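Local coordinates for dioxygenase (PDB 5V2D), which probably cleaves the central carbon-carbon double bond of lignin-derived stilbenes with molecular oxygen at a non-haem iron centre, at residues V65-Q70 and T139-V144; R102-D107 and L168-E173; N307-D312 and R383-G388; D377-G382 and A445-A450. All coordinates share one frame; numbering follows the deposited sequence.

The chain forms seven antiparallel sheets, as expected for the seven-bladed beta-propeller of carotenoid-cleaving oxygenases, and all four contacts join different blades, contact 4 through their loops. Contacts 1 and 2, with centres 11 Å apart, both bring the sheet holding strands 60-67 and 96-103 against the one holding 143-147 and 170-173; their segments alternate along the chain, and Tyr103 OH lies 2.7 Å from Asp68 O. Contacts 3 and 4 follow later, their segments also alternating, with centres 12 Å apart; the Asn307 side chain of contact 3 probably bonds directly to the 377-382 loop. The two pairs are separate: contacts 2 and 3 lie 35 Å apart between centres. Contact 1 alone of the four borders the iron.

Contact 1 of 4, residues V65-Q70 and T139-V144; sequences VAPDPQ and TANTSV
Val65 buries more surface than any other residue here, its side chain directed at the 139-144 backbone. CG1 sits between the backbone N and the carbonyl carbon (chi1 61°), which sets it 3.4 Å from both Thr142 C and Ser143 N. CG2 takes the other branch and lies 3.8 Å from Asn141 O, while CB meets the side chain of Val144 through its CG1 at 3.9 Å. Ala66 turns its methyl away, and the next contact falls to Pro67. Its CB and CG both press on Asn141 ND2, Pro67 CB at 3.8 Å, and the two side chains cross at about a right angle. The Asn141 amide is fixed from several directions: ND2 donates to Gly83 O and Phe81 O, and Asn141 OD1 accepts from Thr142 OG1 at 2.9 Å, the donor tilted 32° from the carbonyl plane. At Thr142 and Ser143 the strand has a classic beta bulge, both residues facing Leu154. The side chain of Thr142 is about 4 Å from the bound iron, and Val65 pairs through its backbone with the metal ligand His495. Contact is by van der Waals packing of Val65 and Pro67, mainly on backbone and amide atoms, with Ala140 O and Asn141 O buried without partners in the model. The polar side chains are held within 139-144 or outside the contact, consistent with a second shell that positions Thr142 beside the iron.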
loop_
_atom_site.group_PDB
_atom_site.type_symbol
_atom_site.label_atom_id
_atom_site.label_comp_id
_atom_site.label_asym_id
_atom_site.label_seq_id
_atom_site.Cartn_x
_atom_site.Cartn_y
_atom_site.Cartn_z
ATOM N N VAL A 65 -5.690 -6.371 -1.459
ATOM C CA VAL A 65 -6.801 -5.798 -0.690
ATOM C C VAL A 65 -7.175 -4.447 -1.277
ATOM O O VAL A 65 -6.294 -3.633 -1.651
ATOM C CB VAL A 65 -6.484 -5.729 0.804
ATOM C CG1 VAL A 65 -5.260 -4.851 1.111
ATOM C CG2 VAL A 65 -7.672 -5.301 1.632
ATOM N N ALA A 66 -8.475 -4.228 -1.373
ATOM C CA ALA A 66 -9.043 -2.984 -1.778
ATOM C C ALA A 66 -9.961 -2.390 -0.694
ATOM O O ALA A 66 -10.851 -3.051 -0.246
ATOM C CB ALA A 66 -9.852 -3.161 -3.027
ATOM N N PRO A 67 -9.831 -1.100 -0.459
ATOM C CA PRO A 67 -10.911 -0.409 0.229
ATOM C C PRO A 67 -12.174 -0.481 -0.603
ATOM O O PRO A 67 -12.116 -0.255 -1.814
ATOM C CB PRO A 67 -10.398 1.034 0.343
ATOM C CG PRO A 67 -8.943 0.947 0.113
ATOM C CD PRO A 67 -8.733 -0.190 -0.837
ATOM N N ASP A 68 -13.284 -0.865 0.001
ATOM C CA ASP A 68 -14.522 -1.012 -0.740
ATOM C C ASP A 68 -15.700 -0.821 0.266
ATOM O O ASP A 68 -16.164 -1.776 0.890
ATOM C CB ASP A 68 -14.573 -2.364 -1.415
ATOM C CG ASP A 68 -15.625 -2.445 -2.550
ATOM O OD1 ASP A 68 -15.641 -3.500 -3.215
ATOM O OD2 ASP A 68 -16.389 -1.448 -2.846
ATOM N N PRO A 69 -16.132 0.401 0.483
ATOM C CA PRO A 69 -17.041 0.684 1.659
ATOM C C PRO A 69 -18.316 -0.029 1.588
ATOM O O PRO A 69 -18.997 0.003 0.586
ATOM C CB PRO A 69 -17.269 2.196 1.658
ATOM C CG PRO A 69 -16.652 2.658 0.422
ATOM C CD PRO A 69 -15.843 1.601 -0.307
ATOM N N GLN A 70 -18.665 -0.739 2.682
ATOM C CA GLN A 70 -19.861 -1.513 2.719
ATOM C C GLN A 70 -21.079 -0.608 2.640
ATOM O O GLN A 70 -22.077 -0.988 2.015
ATOM C CB GLN A 70 -19.947 -2.322 4.005
ATOM C CG GLN A 70 -21.237 -3.106 4.219
ATOM C CD GLN A 70 -21.323 -4.305 3.346
ATOM O OE1 GLN A 70 -21.026 -5.406 3.776
ATOM N NE2 GLN A 70 -21.741 -4.083 2.058
ATOM N N THR A 139 -10.203 -0.786 9.445
ATOM C CA THR A 139 -10.781 -1.463 8.273
ATOM C C THR A 139 -9.899 -2.511 7.611
ATOM O O THR A 139 -10.332 -3.137 6.668
ATOM C CB THR A 139 -11.075 -0.388 7.174
ATOM O OG1 THR A 139 -9.868 0.366 6.947
ATOM C CG2 THR A 139 -12.212 0.513 7.637
ATOM N N ALA A 140 -8.658 -2.716 8.083
ATOM C CA ALA A 140 -7.765 -3.768 7.620
ATOM C C ALA A 140 -7.676 -3.741 6.085
ATOM O O ALA A 140 -7.782 -4.793 5.480
ATOM C CB ALA A 140 -8.258 -5.111 8.114
ATOM N N ASN A 141 -7.493 -2.549 5.506
ATOM C CA ASN A 141 -7.714 -2.299 4.080
ATOM C C ASN A 141 -6.518 -1.999 3.198
ATOM O O ASN A 141 -6.730 -1.644 2.033
ATOM C CB ASN A 141 -8.771 -1.212 3.941
ATOM C CG ASN A 141 -8.262 0.155 4.245
ATOM O OD1 ASN A 141 -7.165 0.317 4.740
ATOM N ND2 ASN A 141 -9.091 1.174 3.932
ATOM N N THR A 142 -5.291 -2.087 3.751
ATOM C CA THR A 142 -4.142 -1.498 3.074
ATOM C C THR A 142 -3.199 -2.483 2.454
ATOM O O THR A 142 -2.770 -2.292 1.282
ATOM C CB THR A 142 -3.418 -0.512 4.011
ATOM O OG1 THR A 142 -4.333 0.524 4.358
ATOM C CG2 THR A 142 -2.241 0.140 3.353
ATOM N N SER A 143 -2.846 -3.552 3.176
ATOM C CA SER A 143 -1.999 -4.586 2.601
ATOM C C SER A 143 -2.396 -5.941 3.057
ATOM O O SER A 143 -3.118 -6.123 4.021
ATOM C CB SER A 143 -0.522 -4.429 3.055
ATOM O OG SER A 143 0.020 -3.189 2.631
ATOM N N VAL A 144 -1.843 -6.947 2.371
ATOM C CA VAL A 144 -1.985 -8.333 2.756
ATOM C C VAL A 144 -0.639 -8.998 2.676
ATOM O O VAL A 144 0.170 -8.666 1.809
ATOM C CB VAL A 144 -3.049 -9.070 1.901
ATOM C CG1 VAL A 144 -4.457 -8.698 2.305
ATOM C CG2 VAL A 144 -2.871 -8.783 0.406
#

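Contact 2 of 4, residues R102-D107 and L168-E173; sequences RYVQTD and LETLGE
Thr170 and Gln105 join two neighbouring blades of the beta-propeller, and the evidence is clearest when the threonine side chain is followed outward. Thr170 CB starts 3.8 Å from Gln105 CB, with the two side chains meeting at an oblique angle. The branch to OG1 lies beside the threonine's own backbone N and opposite its carbonyl carbon (chi1 -63°), and this turns the hydroxyl toward the 102-107 segment. There OG1 accepts from Gln105 N over 2.8 Å, with a practically straight N-H...O angle of 176°. The same oxygen donates its proton to a water at 2.7 Å, which fixes where that proton points. The other branch, CG2, packs 3.8 Å from Gln105 N, and Thr170 also rests on Trp161, which Val104 touches too. Gln105 is the centre of an inverse gamma turn, closed by a weak bond from Thr106 N to Val104 O. Beyond it Thr106 occupies the N-cap position of helix 107-115, its OG1 bonding to Leu109 N, so the hydroxyl of Thr170 grips the chain just where strand 96-103 gives way to that helix. At the other end the link is aliphatic: in one of its two conformers Arg102 CG lies 4.0 Å from Leu168 CB, and Leu168 in turn leans on Val87 of strand 85-93. Between these two patches sits the water that Thr170 OG1 addresses, and its own two protons go to Tyr103 O at 2.8 Å and Leu168 O at 2.6 Å.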
loop_
_atom_site.group_PDB
_atom_site.type_symbol
_atom_site.label_atom_id
_atom_site.label_comp_id
_atom_site.label_asym_id
_atom_site.label_seq_id
_atom_site.Cartn_x
_atom_site.Cartn_y
_atom_site.Cartn_z
ATOM N N ARG A 102 -13.599 -11.444 -0.667
ATOM C CA ARG A 102 -14.348 -11.416 0.609
ATOM C C ARG A 102 -13.924 -10.198 1.454
ATOM O O ARG A 102 -12.746 -9.830 1.472
ATOM C CB ARG A 102 -14.110 -12.680 1.490
ATOM C CG ARG A 102 -14.514 -14.040 0.941
ATOM C CD ARG A 102 -16.053 -14.173 0.806
ATOM N NE ARG A 102 -16.717 -15.464 0.548
ATOM C CZ ARG A 102 -17.103 -15.963 -0.640
ATOM N NH1 ARG A 102 -16.801 -15.386 -1.780
ATOM N NH2 ARG A 102 -17.775 -17.106 -0.681
ATOM N N TYR A 103 -14.875 -9.684 2.211
ATOM C CA TYR A 103 -14.616 -8.636 3.177
ATOM C C TYR A 103 -13.883 -9.206 4.345
ATOM O O TYR A 103 -14.166 -10.339 4.788
ATOM C CB TYR A 103 -15.909 -8.023 3.711
ATOM C CG TYR A 103 -16.480 -6.862 2.908
ATOM C CD1 TYR A 103 -17.732 -6.913 2.392
ATOM C CD2 TYR A 103 -15.710 -5.712 2.674
ATOM C CE1 TYR A 103 -18.259 -5.835 1.712
ATOM C CE2 TYR A 103 -16.262 -4.637 2.011
ATOM C CZ TYR A 103 -17.541 -4.738 1.490
ATOM O OH TYR A 103 -18.034 -3.668 0.769
ATOM N N VAL A 104 -12.935 -8.445 4.861
ATOM C CA VAL A 104 -12.411 -8.713 6.213
ATOM C C VAL A 104 -13.538 -8.426 7.224
ATOM O O VAL A 104 -14.075 -7.332 7.273
ATOM C CB VAL A 104 -11.209 -7.834 6.586
ATOM C CG1 VAL A 104 -10.565 -8.322 7.844
ATOM C CG2 VAL A 104 -10.115 -7.917 5.504
ATOM N N GLN A 105 -13.897 -9.414 8.030
ATOM C CA GLN A 105 -14.993 -9.223 8.999
ATOM C C GLN A 105 -14.439 -8.569 10.278
ATOM O O GLN A 105 -14.448 -9.150 11.366
ATOM C CB GLN A 105 -15.722 -10.517 9.272
ATOM C CG GLN A 105 -16.302 -11.055 7.999
ATOM C CD GLN A 105 -17.620 -11.738 8.159
ATOM O OE1 GLN A 105 -18.042 -12.081 9.272
ATOM N NE2 GLN A 105 -18.300 -11.950 7.041
ATOM N N THR A 106 -14.054 -7.323 10.127
ATOM C CA THR A 106 -13.620 -6.485 11.219
ATOM C C THR A 106 -14.775 -6.212 12.182
ATOM O O THR A 106 -15.938 -6.245 11.794
ATOM C CB THR A 106 -13.071 -5.120 10.746
ATOM O OG1 THR A 106 -14.079 -4.417 10.076
ATOM C CG2 THR A 106 -11.815 -5.310 9.841
ATOM N N ASP A 107 -14.439 -5.846 13.410
ATOM C CA ASP A 107 -15.482 -5.434 14.333
ATOM C C ASP A 107 -16.248 -4.217 13.721
ATOM O O ASP A 107 -17.433 -4.111 13.882
ATOM C CB ASP A 107 -14.956 -4.974 15.669
ATOM C CG ASP A 107 -14.235 -6.046 16.457
ATOM O OD1 ASP A 107 -14.314 -7.198 16.176
ATOM O OD2 ASP A 107 -13.607 -5.706 17.501
ATOM N N LEU A 168 -10.410 -17.363 2.609
ATOM C CA LEU A 168 -10.518 -15.924 3.004
ATOM C C LEU A 168 -11.573 -15.701 4.104
ATOM O O LEU A 168 -12.013 -14.568 4.327
ATOM C CB LEU A 168 -10.702 -15.033 1.804
ATOM C CG LEU A 168 -9.583 -15.080 0.776
ATOM C CD1 LEU A 168 -10.038 -14.140 -0.397
ATOM C CD2 LEU A 168 -8.287 -14.609 1.394
ATOM N N GLU A 169 -11.903 -16.783 4.838
ATOM C CA GLU A 169 -12.687 -16.658 6.066
ATOM C C GLU A 169 -11.858 -15.794 7.064
ATOM O O GLU A 169 -10.652 -15.955 7.191
ATOM C CB GLU A 169 -13.052 -18.064 6.653
ATOM C CG GLU A 169 -13.905 -17.998 7.909
ATOM C CD GLU A 169 -14.041 -19.369 8.670
ATOM O OE1 GLU A 169 -13.459 -20.471 8.269
ATOM O OE2 GLU A 169 -14.719 -19.299 9.748
ATOM N N THR A 170 -12.513 -14.865 7.747
ATOM C CA THR A 170 -11.860 -14.064 8.782
ATOM C C THR A 170 -11.662 -14.889 10.047
ATOM O O THR A 170 -12.601 -15.452 10.560
ATOM C CB THR A 170 -12.648 -12.778 9.064
ATOM O OG1 THR A 170 -12.678 -11.965 7.870
ATOM C CG2 THR A 170 -11.977 -11.999 10.115
ATOM N N LEU A 171 -10.446 -14.941 10.535
ATOM C CA LEU A 171 -10.088 -15.646 11.784
ATOM C C LEU A 171 -10.097 -14.769 12.986
ATOM O O LEU A 171 -10.358 -15.244 14.070
ATOM C CB LEU A 171 -8.708 -16.307 11.667
ATOM C CG LEU A 171 -8.656 -17.248 10.452
ATOM C CD1 LEU A 171 -7.307 -17.885 10.139
ATOM C CD2 LEU A 171 -9.726 -18.346 10.647
ATOM N N GLY A 172 -9.918 -13.461 12.860
ATOM C CA GLY A 172 -10.012 -12.549 14.043
ATOM C C GLY A 172 -8.790 -11.658 14.018
ATOM O O GLY A 172 -7.876 -11.794 13.171
ATOM N N GLU A 173 -8.751 -10.750 14.952
ATOM C CA GLU A 173 -7.615 -9.899 15.143
ATOM C C GLU A 173 -6.419 -10.785 15.452
ATOM O O GLU A 173 -6.504 -11.705 16.234
ATOM C CB GLU A 173 -7.851 -8.911 16.271
ATOM C CG GLU A 173 -6.708 -7.953 16.443
ATOM C CD GLU A 173 -6.934 -6.941 17.590
ATOM O OE1 GLU A 173 -6.983 -7.456 18.746
ATOM O OE2 GLU A 173 -6.987 -5.675 17.385
HETATM O O HOH W 1 -13.722 -13.004 5.595
#

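Contact 3 of 4, residues N307-D312 and R383-G388; sequences NAFDED and RQYAHG
Phe309 and Gln384 are stacked where strand 301-311 meets the 383-388 stretch of the neighbouring propeller blade: ring and amide planes are 20° apart, and Gln384 OE1 lies 3.5 Å above the ring plane, near the rim. Gln384 OE1 also accepts from Tyr385 N at 2.9 Å, which helps keep the amide over that face. Asn307 instead stands steeply on Tyr385, its amide 77° from the ring plane. Asn307 CB makes a CH-pi contact 3.6 Å from the Tyr385 ring centroid, while ND2 is offset toward the rim of the same face. The two rings touch where Phe309 CD2 approaches the edge of Tyr385 at CD2, 4.1 Å away. A serine in place of Phe309 would probably deprive the Gln384 amide of the ring it stacks on and open a gap beside Tyr385. Asn307 has firm polar partners beyond this contact, ND2 giving to Tyr380 O and OD1 taking from Gly382 N, and Tyr385 OH bonds to Asp318. Ring faces against amide and aliphatic atoms thus make up much of this contact, and bonds outside it hold the Asn307 amide and the Tyr385 hydroxyl.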
loop_
_atom_site.group_PDB
_atom_site.type_symbol
_atom_site.label_atom_id
_atom_site.label_comp_id
_atom_site.label_asym_id
_atom_site.label_seq_id
_atom_site.Cartn_x
_atom_site.Cartn_y
_atom_site.Cartn_z
ATOM N N ASN A 307 13.198 -0.652 -2.715
ATOM C CA ASN A 307 14.095 -1.569 -2.045
ATOM C C ASN A 307 15.145 -0.753 -1.307
ATOM O O ASN A 307 15.241 0.446 -1.474
ATOM C CB ASN A 307 14.723 -2.628 -2.996
ATOM C CG ASN A 307 15.276 -3.814 -2.256
ATOM O OD1 ASN A 307 14.872 -4.137 -1.124
ATOM N ND2 ASN A 307 16.209 -4.507 -2.917
ATOM N N ALA A 308 15.930 -1.413 -0.479
ATOM C CA ALA A 308 17.016 -0.804 0.291
ATOM C C ALA A 308 18.080 -1.835 0.549
ATOM O O ALA A 308 17.809 -3.020 0.553
ATOM C CB ALA A 308 16.461 -0.295 1.631
ATOM N N PHE A 309 19.304 -1.381 0.733
ATOM C CA PHE A 309 20.372 -2.262 1.123
ATOM C C PHE A 309 21.438 -1.437 1.811
ATOM O O PHE A 309 21.402 -0.193 1.785
ATOM C CB PHE A 309 20.905 -3.029 -0.105
ATOM C CG PHE A 309 21.505 -2.157 -1.121
ATOM C CD1 PHE A 309 22.883 -1.871 -1.110
ATOM C CD2 PHE A 309 20.697 -1.555 -2.089
ATOM C CE1 PHE A 309 23.441 -1.037 -2.077
ATOM C CE2 PHE A 309 21.256 -0.680 -3.039
ATOM C CZ PHE A 309 22.634 -0.424 -3.007
ATOM N N ASP A 310 22.385 -2.083 2.453
ATOM C CA ASP A 310 23.455 -1.337 3.129
ATOM C C ASP A 310 24.803 -1.971 2.779
ATOM O O ASP A 310 24.885 -3.176 2.508
ATOM C CB ASP A 310 23.254 -1.227 4.629
ATOM C CG ASP A 310 23.524 -2.543 5.387
ATOM O OD1 ASP A 310 22.577 -3.296 5.718
ATOM O OD2 ASP A 310 24.715 -2.805 5.666
ATOM N N GLU A 311 25.834 -1.150 2.808
ATOM C CA GLU A 311 27.172 -1.652 2.511
ATOM C C GLU A 311 28.173 -0.699 3.148
ATOM O O GLU A 311 28.080 0.532 2.997
ATOM C CB GLU A 311 27.390 -1.688 1.005
ATOM C CG GLU A 311 28.606 -2.504 0.664
ATOM C CD GLU A 311 29.067 -2.359 -0.797
ATOM O OE1 GLU A 311 28.297 -1.875 -1.688
ATOM O OE2 GLU A 311 30.249 -2.726 -1.034
ATOM N N ASP A 312 29.076 -1.256 3.950
ATOM C CA ASP A 312 30.086 -0.474 4.684
ATOM C C ASP A 312 29.417 0.488 5.634
ATOM O O ASP A 312 28.568 0.097 6.544
ATOM C CB ASP A 312 31.102 0.176 3.684
ATOM C CG ASP A 312 31.879 -0.896 2.906
ATOM O OD1 ASP A 312 32.292 -1.926 3.533
ATOM O OD2 ASP A 312 32.034 -0.789 1.666
ATOM N N ARG A 383 18.611 -6.400 -0.027
ATOM C CA ARG A 383 19.953 -6.749 -0.533
ATOM C C ARG A 383 20.227 -5.897 -1.768
ATOM O O ARG A 383 19.309 -5.344 -2.438
ATOM C CB ARG A 383 20.086 -8.217 -1.003
ATOM C CG ARG A 383 19.377 -9.330 -0.279
ATOM C CD ARG A 383 19.992 -9.698 1.101
ATOM N NE ARG A 383 19.056 -9.378 2.221
ATOM C CZ ARG A 383 18.820 -10.109 3.321
ATOM N NH1 ARG A 383 19.440 -11.267 3.519
ATOM N NH2 ARG A 383 17.976 -9.662 4.259
ATOM N N GLN A 384 21.472 -5.924 -2.173
ATOM C CA GLN A 384 21.888 -5.261 -3.396
ATOM C C GLN A 384 21.046 -5.837 -4.543
ATOM O O GLN A 384 20.753 -7.046 -4.627
ATOM C CB GLN A 384 23.415 -5.556 -3.665
ATOM C CG GLN A 384 24.423 -4.446 -3.999
ATOM C CD GLN A 384 23.955 -3.304 -4.919
ATOM O OE1 GLN A 384 22.768 -3.081 -5.305
ATOM N NE2 GLN A 384 24.918 -2.422 -5.102
ATOM N N TYR A 385 20.637 -4.990 -5.440
ATOM C CA TYR A 385 19.660 -5.346 -6.435
ATOM C C TYR A 385 19.818 -4.404 -7.589
ATOM O O TYR A 385 20.426 -3.370 -7.429
ATOM C CB TYR A 385 18.221 -5.279 -5.838
ATOM C CG TYR A 385 17.613 -3.916 -5.836
ATOM C CD1 TYR A 385 16.483 -3.662 -6.560
ATOM C CD2 TYR A 385 18.156 -2.860 -5.060
ATOM C CE1 TYR A 385 15.897 -2.386 -6.564
ATOM C CE2 TYR A 385 17.606 -1.594 -5.071
ATOM C CZ TYR A 385 16.473 -1.365 -5.811
ATOM O OH TYR A 385 15.894 -0.147 -5.905
ATOM N N ALA A 386 19.223 -4.757 -8.730
ATOM C CA ALA A 386 19.358 -3.978 -9.948
ATOM C C ALA A 386 18.109 -3.752 -10.781
ATOM O O ALA A 386 18.209 -3.215 -11.891
ATOM C CB ALA A 386 20.445 -4.609 -10.849
ATOM N N HIS A 387 16.956 -4.203 -10.277
ATOM C CA HIS A 387 15.714 -4.114 -11.037
ATOM C C HIS A 387 14.516 -3.694 -10.191
ATOM O O HIS A 387 14.432 -4.072 -9.056
ATOM C CB HIS A 387 15.406 -5.495 -11.615
ATOM C CG HIS A 387 16.461 -5.997 -12.545
ATOM N ND1 HIS A 387 16.405 -5.748 -13.903
ATOM C CD2 HIS A 387 17.599 -6.713 -12.318
ATOM C CE1 HIS A 387 17.531 -6.188 -14.451
ATOM N NE2 HIS A 387 18.231 -6.849 -13.529
ATOM N N GLY A 388 13.607 -2.950 -10.776
ATOM C CA GLY A 388 12.312 -2.634 -10.109
ATOM C C GLY A 388 11.197 -2.521 -11.132
ATOM O O GLY A 388 11.472 -2.278 -12.329
#

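Contact 4 of 4, residues D377-G382 and A445-A450; sequences DDRYIG and ADAEEA
With CG anti to the backbone N (chi1 -174°), Asp377 extends its carboxylate to the 445-450 loop, where OD2 accepts from Ala450 N at 2.9 Å through its anti lone pair. The bend of Arg379 at chi3 (-60°) swings its guanidinium alongside that carboxylate. The grip is side-on: NE bonds OD1, and Arg379 NH2 forms a salt bridge with Asp377 OD2 at 2.7 Å, each oxygen receiving its bond on the syn lone pair. Asp377 OD1 also accepts from Arg379 N, an Asx turn at the start of the 3-10 segment 378-380. Two loops of successive propeller blades are thereby joined, because the same guanidinium reaches across, NH1 to Ala447 O at 2.8 Å and NH2 to Glu448 O at 3.1 Å, the latter donor well above the carbonyl plane. A leucine at Arg379 would probably leave the Asp377 carboxylate without its charge partner and Glu448 O without this donor. Tyr380 offers its ring face to Glu449: CG sits over the centre, 3.6 Å from the ring centroid, and the stacked carboxylate plane is 17° from the ring plane. Glu449 OE1 accepts from Ala386 N, and a water links Tyr380 OH to Ala447 O, 2.7 Å from each.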
loop_
_atom_site.group_PDB
_atom_site.type_symbol
_atom_site.label_atom_id
_atom_site.label_comp_id
_atom_site.label_asym_id
_atom_site.label_seq_id
_atom_site.Cartn_x
_atom_site.Cartn_y
_atom_site.Cartn_z
ATOM N N ASP A 377 11.931 -7.666 -6.817
ATOM C CA ASP A 377 11.920 -9.108 -6.710
ATOM C C ASP A 377 11.939 -9.462 -5.211
ATOM O O ASP A 377 12.903 -9.071 -4.541
ATOM C CB ASP A 377 13.162 -9.641 -7.455
ATOM C CG ASP A 377 13.224 -11.160 -7.573
ATOM O OD1 ASP A 377 12.745 -11.874 -6.673
ATOM O OD2 ASP A 377 13.869 -11.626 -8.571
ATOM N N ASP A 378 10.921 -10.183 -4.707
ATOM C CA ASP A 378 10.859 -10.554 -3.285
ATOM C C ASP A 378 12.128 -11.200 -2.761
ATOM O O ASP A 378 12.480 -11.105 -1.575
ATOM C CB ASP A 378 9.718 -11.546 -3.018
ATOM C CG ASP A 378 8.342 -10.881 -3.035
ATOM O OD1 ASP A 378 8.259 -9.670 -2.838
ATOM O OD2 ASP A 378 7.315 -11.584 -3.241
ATOM N N ARG A 379 12.841 -11.908 -3.641
ATOM C CA ARG A 379 14.045 -12.627 -3.226
ATOM C C ARG A 379 15.220 -11.709 -2.954
ATOM O O ARG A 379 16.183 -12.156 -2.390
ATOM C CB ARG A 379 14.410 -13.681 -4.244
ATOM C CG ARG A 379 13.275 -14.721 -4.491
ATOM C CD ARG A 379 13.575 -15.524 -5.751
ATOM N NE ARG A 379 13.674 -14.676 -6.932
ATOM C CZ ARG A 379 14.235 -15.067 -8.090
ATOM N NH1 ARG A 379 14.759 -16.288 -8.190
ATOM N NH2 ARG A 379 14.383 -14.213 -9.138
ATOM N N TYR A 380 15.111 -10.404 -3.280
ATOM C CA TYR A 380 16.175 -9.425 -3.122
ATOM C C TYR A 380 15.831 -8.309 -2.150
ATOM O O TYR A 380 16.559 -7.293 -2.051
ATOM C CB TYR A 380 16.464 -8.808 -4.528
ATOM C CG TYR A 380 17.156 -9.818 -5.389
ATOM C CD1 TYR A 380 16.464 -10.900 -5.950
ATOM C CD2 TYR A 380 18.542 -9.762 -5.553
ATOM C CE1 TYR A 380 17.127 -11.862 -6.694
ATOM C CE2 TYR A 380 19.215 -10.703 -6.300
ATOM C CZ TYR A 380 18.501 -11.751 -6.853
ATOM O OH TYR A 380 19.145 -12.691 -7.562
ATOM N N ILE A 381 14.714 -8.459 -1.436
ATOM C CA ILE A 381 14.343 -7.454 -0.427
ATOM C C ILE A 381 15.498 -7.257 0.562
ATOM O O ILE A 381 15.967 -8.204 1.182
ATOM C CB ILE A 381 13.047 -7.860 0.268
ATOM C CG1 ILE A 381 11.903 -7.540 -0.706
ATOM C CG2 ILE A 381 12.868 -7.073 1.563
ATOM C CD1 ILE A 381 10.527 -7.997 -0.149
ATOM N N GLY A 382 15.951 -6.031 0.738
ATOM C CA GLY A 382 17.002 -5.810 1.710
ATOM C C GLY A 382 18.437 -6.011 1.225
ATOM O O GLY A 382 19.378 -5.800 2.001
ATOM N N ALA A 445 12.525 -21.152 -9.357
ATOM C CA ALA A 445 13.296 -20.804 -8.142
ATOM C C ALA A 445 14.780 -20.505 -8.458
ATOM O O ALA A 445 15.461 -19.791 -7.761
ATOM C CB ALA A 445 13.120 -21.881 -7.088
ATOM N N ASP A 446 15.254 -21.037 -9.570
ATOM C CA ASP A 446 16.594 -20.703 -10.129
ATOM C C ASP A 446 16.818 -19.321 -10.708
ATOM O O ASP A 446 17.931 -18.936 -10.975
ATOM C CB ASP A 446 16.855 -21.641 -11.310
ATOM C CG ASP A 446 17.736 -22.786 -10.903
ATOM O OD1 ASP A 446 18.662 -23.154 -11.654
ATOM O OD2 ASP A 446 17.526 -23.331 -9.792
ATOM N N ALA A 447 15.753 -18.648 -11.063
ATOM C CA ALA A 447 15.836 -17.596 -12.025
ATOM C C ALA A 447 16.660 -16.436 -11.480
ATOM O O ALA A 447 16.588 -16.132 -10.297
ATOM C CB ALA A 447 14.448 -17.141 -12.405
ATOM N N GLU A 448 17.394 -15.796 -12.375
ATOM C CA GLU A 448 18.100 -14.567 -12.039
ATOM C C GLU A 448 17.085 -13.488 -11.588
ATOM O O GLU A 448 15.846 -13.600 -11.767
ATOM C CB GLU A 448 18.937 -14.078 -13.251
ATOM C CG GLU A 448 20.489 -14.343 -13.412
ATOM C CD GLU A 448 21.113 -15.663 -12.789
ATOM O OE1 GLU A 448 21.028 -15.871 -11.535
ATOM O OE2 GLU A 448 21.734 -16.483 -13.546
ATOM N N GLU A 449 17.655 -12.444 -10.980
ATOM C CA GLU A 449 16.851 -11.329 -10.460
ATOM C C GLU A 449 15.900 -10.799 -11.531
ATOM O O GLU A 449 16.322 -10.466 -12.638
ATOM C CB GLU A 449 17.725 -10.140 -9.946
ATOM C CG GLU A 449 16.859 -9.119 -9.216
ATOM C CD GLU A 449 17.542 -7.765 -8.938
ATOM O OE1 GLU A 449 18.765 -7.676 -9.103
ATOM O OE2 GLU A 449 16.841 -6.798 -8.574
ATOM N N ALA A 450 14.617 -10.700 -11.173
ATOM C CA ALA A 450 13.597 -10.028 -11.990
ATOM C C ALA A 450 13.335 -10.752 -13.291
ATOM O O ALA A 450 12.767 -10.148 -14.239
ATOM C CB ALA A 450 13.927 -8.552 -12.295
HETATM O O HOH W 2 14.293 -6.554 -8.057
HETATM O O HOH W 3 17.808 -15.009 -8.120
#